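Local coordinates for protein alpha-L-arabinosidase (Xanthomonas axonopodis pv. citri, PDB 6D25) that probably hydrolyses terminal arabinofuranosyl side groups from arabinoxylans, including internally di-substituted ones, as a trimeric GH51 arabinofuranosidase, at residues A27-N32 with V426-G431; L445-L448 with S453-V456. All coordinates share one frame; numbering follows the deposited sequence.

Contact 1: A27-N32 with V426-G431; sequences AEVKVN and VPAVHG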
loop_
_atom_site.group_PDB
_atom_site.type_symbol
_atom_site.label_atom_id
_atom_site.label_comp_id
_atom_site.label_asym_id
_atom_site.label_seq_id
_atom_site.Cartn_x
_atom_site.Cartn_y
_atom_site.Cartn_z
ATOM N N ALA A 27 -21.695 53.135 20.056
ATOM C CA ALA A 27 -22.820 53.149 21.015
ATOM C C ALA A 27 -23.094 51.733 21.530
ATOM O O ALA A 27 -22.952 50.754 20.772
ATOM C CB ALA A 27 -24.069 53.731 20.390
ATOM N N GLU A 28 -23.442 51.684 22.821
ATOM C CA GLU A 28 -23.842 50.489 23.587
ATOM C C GLU A 28 -25.099 49.861 22.959
ATOM O O GLU A 28 -26.022 50.519 22.511
ATOM C CB GLU A 28 -24.077 50.895 25.052
ATOM C CG GLU A 28 -24.743 49.824 25.934
ATOM C CD GLU A 28 -24.398 49.881 27.412
ATOM O OE1 GLU A 28 -25.325 50.005 28.229
ATOM O OE2 GLU A 28 -23.205 49.754 27.750
ATOM N N VAL A 29 -25.081 48.527 22.975
ATOM C CA VAL A 29 -26.011 47.568 22.363
ATOM C C VAL A 29 -26.806 46.788 23.451
ATOM O O VAL A 29 -26.268 46.526 24.544
ATOM C CB VAL A 29 -25.073 46.716 21.466
ATOM C CG1 VAL A 29 -25.303 45.232 21.469
ATOM C CG2 VAL A 29 -25.024 47.279 20.061
ATOM N N LYS A 30 -28.053 46.380 23.161
ATOM C CA LYS A 30 -28.851 45.583 24.062
ATOM C C LYS A 30 -29.003 44.154 23.548
ATOM O O LYS A 30 -29.372 43.927 22.376
ATOM C CB LYS A 30 -30.248 46.206 24.188
ATOM C CG LYS A 30 -30.246 47.516 24.949
ATOM C CD LYS A 30 -31.308 48.505 24.476
ATOM C CE LYS A 30 -31.240 49.802 25.260
ATOM N NZ LYS A 30 -31.493 51.001 24.417
ATOM N N VAL A 31 -28.780 43.204 24.431
ATOM C CA VAL A 31 -28.944 41.787 24.097
ATOM C C VAL A 31 -29.872 41.179 25.159
ATOM O O VAL A 31 -29.652 41.379 26.366
ATOM C CB VAL A 31 -27.575 41.074 24.072
ATOM C CG1 VAL A 31 -27.674 39.587 23.801
ATOM C CG2 VAL A 31 -26.643 41.680 23.056
ATOM N N ASN A 32 -30.854 40.402 24.717
ATOM C CA ASN A 32 -31.777 39.693 25.593
ATOM C C ASN A 32 -31.554 38.197 25.389
ATOM O O ASN A 32 -31.270 37.764 24.290
ATOM C CB ASN A 32 -33.247 40.020 25.305
ATOM C CG ASN A 32 -33.554 41.483 25.571
ATOM O OD1 ASN A 32 -33.254 41.979 26.655
ATOM N ND2 ASN A 32 -34.070 42.204 24.581
ATOM N N VAL A 426 -20.947 40.050 12.209
ATOM C CA VAL A 426 -20.955 38.921 13.149
ATOM C C VAL A 426 -21.959 39.237 14.256
ATOM O O VAL A 426 -22.333 40.378 14.428
ATOM C CB VAL A 426 -19.555 38.685 13.724
ATOM C CG1 VAL A 426 -18.562 38.307 12.636
ATOM C CG2 VAL A 426 -19.049 39.888 14.518
ATOM N N PRO A 427 -22.384 38.228 15.016
ATOM C CA PRO A 427 -23.186 38.535 16.206
ATOM C C PRO A 427 -22.399 39.448 17.162
ATOM O O PRO A 427 -21.218 39.216 17.374
ATOM C CB PRO A 427 -23.513 37.167 16.850
ATOM C CG PRO A 427 -22.504 36.219 16.241
ATOM C CD PRO A 427 -22.248 36.761 14.851
ATOM N N ALA A 428 -23.059 40.475 17.716
ATOM C CA ALA A 428 -22.418 41.357 18.653
ATOM C C ALA A 428 -21.971 40.571 19.908
ATOM O O ALA A 428 -20.886 40.801 20.427
ATOM C CB ALA A 428 -23.335 42.484 19.021
ATOM N N VAL A 429 -22.837 39.677 20.388
ATOM C CA VAL A 429 -22.547 38.879 21.575
ATOM C C VAL A 429 -22.863 37.421 21.273
ATOM O O VAL A 429 -23.836 37.090 20.573
ATOM C CB VAL A 429 -23.347 39.377 22.794
ATOM C CG1 VAL A 429 -23.180 38.481 24.022
ATOM C CG2 VAL A 429 -22.973 40.823 23.152
ATOM N N HIS A 430 -21.998 36.573 21.805
ATOM C CA HIS A 430 -22.090 35.138 21.651
ATOM C C HIS A 430 -21.859 34.509 23.025
ATOM O O HIS A 430 -21.161 35.088 23.852
ATOM C CB HIS A 430 -20.994 34.685 20.668
ATOM C CG HIS A 430 -21.193 33.343 20.064
ATOM N ND1 HIS A 430 -20.788 32.172 20.702
ATOM C CD2 HIS A 430 -21.681 32.980 18.859
ATOM C CE1 HIS A 430 -21.036 31.148 19.903
ATOM N NE2 HIS A 430 -21.595 31.601 18.773
ATOM N N GLY A 431 -22.446 33.338 23.281
ATOM C CA GLY A 431 -22.265 32.753 24.620
ATOM C C GLY A 431 -22.676 31.297 24.676
ATOM O O GLY A 431 -23.081 30.737 23.662
#
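Val31 and Val429 carry nearly the same first torsion: CG1 lies anti to the backbone N in each (chi1 177° and 174°), which sets CG2 beside that N, and these two CG2 methyls meet. Val31 CG2 stands 3.8 Å from Val429 CG2 and 4.0 Å from Val429 CB, so one methyl of Val31 rests against the CG2 methyl and branch carbon of Val429 while the two side chains cross at a slant. Two residues earlier on the N-terminal strand, and one earlier on the other segment, Val29 CG1 approaches Ala428 CB at 4.2 Å, a looser touch; the chi1 of Val29, 138°, falls well away from a staggered value. The CA atoms of Val31 and Val429 are 7.5 Å apart and no hydrogen bond joins the two segments. This geometry is that of facing layers in the beta-sandwich of the C-terminal domain, to which the N-terminal strand 29-36 contributes by pairing with strands 407-421 and 454-461. Thr416 and Val456 pack against Val31 in the same interior, and Ala454 lies against Val429, whose N is bound by Thr416 OG1. The CB of His430 points away from the N-terminal strand; its side chain packs on helix 346-361, where ND1 is hydrogen-bonded to Asp357 OD2.

Contact 2: L445-L448 with S453-V456; sequences LTNL and SATV
Asn447, set against Ser453 and Ala454, forms the tight end of this contact. With CG anti to the backbone N (chi1 -174°), the amide reaches across so that its ND2 lies 3.6 Å from Ser453 CA and 3.8 Å from Ala454 CB. ND2 is also 3.5 Å from Ala454 N, but both are donors and no bond results. Its hydrogens go instead to backbone carbonyls nearby, those of Ala452 and Leu509, with a weak further bond to Pro510 O, while OD1 accepts from Asp449 N in an Asx turn. Both polar atoms of this buried amide are thus satisfied, and its rotation is fixed from both ends. Residues 449-452 make the chain reverse from one layer of the C-terminal beta-sandwich to the other, a beta-arch: the strands run antiparallel but face each other through side chains, without a bond between the two segments. The CA separation widens from 7.2 Å for Asn447 and Ala454 to 9.0 Å for Leu445 and Val456. At this looser end Leu445 CD1 only grazes Val456 CG1 at 4.1 Å, the side chains sliding past each other in opposite directions, with Leu509 touching both. Towards solvent lies Ser453, partly exposed; its CB points away from residues 445-448, and its OG is hydrogen-bonded to Glu28 OE2.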
loop_
_atom_site.group_PDB
_atom_site.type_symbol
_atom_site.label_atom_id
_atom_site.label_comp_id
_atom_site.label_asym_id
_atom_site.label_seq_id
_atom_site.Cartn_x
_atom_site.Cartn_y
_atom_site.Cartn_z
ATOM N N LEU A 445 -19.977 34.599 28.196
ATOM C CA LEU A 445 -20.411 35.586 27.215
ATOM C C LEU A 445 -19.166 36.269 26.619
ATOM O O LEU A 445 -18.224 36.622 27.370
ATOM C CB LEU A 445 -21.290 36.641 27.896
ATOM C CG LEU A 445 -22.631 36.155 28.453
ATOM C CD1 LEU A 445 -23.246 37.242 29.319
ATOM C CD2 LEU A 445 -23.604 35.750 27.333
ATOM N N THR A 446 -19.212 36.510 25.327
ATOM C CA THR A 446 -18.191 37.197 24.593
ATOM C C THR A 446 -18.817 38.370 23.834
ATOM O O THR A 446 -19.816 38.183 23.116
ATOM C CB THR A 446 -17.524 36.257 23.582
ATOM O OG1 THR A 446 -16.875 35.216 24.316
ATOM C CG2 THR A 446 -16.509 36.965 22.723
ATOM N N ASN A 447 -18.235 39.550 24.004
ATOM C CA ASN A 447 -18.614 40.740 23.224
ATOM C C ASN A 447 -17.587 40.869 22.093
ATOM O O ASN A 447 -16.417 41.184 22.345
ATOM C CB ASN A 447 -18.630 41.995 24.096
ATOM C CG ASN A 447 -19.148 43.245 23.398
ATOM O OD1 ASN A 447 -19.282 43.243 22.149
ATOM N ND2 ASN A 447 -19.452 44.292 24.195
ATOM N N LEU A 448 -18.029 40.636 20.865
ATOM C CA LEU A 448 -17.160 40.610 19.674
ATOM C C LEU A 448 -16.858 42.022 19.188
ATOM O O LEU A 448 -15.943 42.189 18.394
ATOM C CB LEU A 448 -17.846 39.833 18.540
ATOM C CG LEU A 448 -17.948 38.307 18.700
ATOM C CD1 LEU A 448 -19.051 37.905 19.659
ATOM C CD2 LEU A 448 -18.171 37.641 17.345
ATOM N N SER A 453 -19.687 48.554 24.101
ATOM C CA SER A 453 -20.129 47.709 25.196
ATOM C C SER A 453 -21.552 47.193 24.920
ATOM O O SER A 453 -22.236 47.665 24.008
ATOM C CB SER A 453 -20.056 48.436 26.491
ATOM O OG SER A 453 -20.966 49.508 26.468
ATOM N N ALA A 454 -21.974 46.192 25.669
ATOM C CA ALA A 454 -23.299 45.622 25.545
ATOM C C ALA A 454 -23.925 45.482 26.941
ATOM O O ALA A 454 -23.220 45.307 27.961
ATOM C CB ALA A 454 -23.237 44.292 24.841
ATOM N N THR A 455 -25.246 45.606 26.975
ATOM C CA THR A 455 -26.024 45.244 28.143
ATOM C C THR A 455 -26.728 43.921 27.843
ATOM O O THR A 455 -27.524 43.881 26.893
ATOM C CB THR A 455 -27.072 46.301 28.489
ATOM O OG1 THR A 455 -26.342 47.515 28.651
ATOM C CG2 THR A 455 -27.830 45.988 29.766
ATOM N N VAL A 456 -26.424 42.882 28.605
ATOM C CA VAL A 456 -27.003 41.583 28.350
ATOM C C VAL A 456 -27.972 41.249 29.491
ATOM O O VAL A 456 -27.612 41.296 30.664
ATOM C CB VAL A 456 -25.922 40.509 28.189
ATOM C CG1 VAL A 456 -26.533 39.182 27.759
ATOM C CG2 VAL A 456 -24.861 40.911 27.183
#

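Overall arrangement
Contacts 1 and 2 are neighbours in one sandwich interior, their centres about 5 Å apart, and each spans its two layers. Strands 424-435 and 441-447 lie side by side in one layer and supply one segment apiece; strands 29-36 and 454-461, parallel neighbours, supply the others. The Val29 O to Thr455 N hydrogen bond, 2.8 Å, ties the latter two together. Both contacts are mainly buried, with partly exposed residues at Val29 in contact 1 and Ser453 in contact 2. Their chemistry differs: contact 1 is wholly apolar and joins segments 394 residues apart, whereas contact 2 adds a buried amide beside the short connection between its strands.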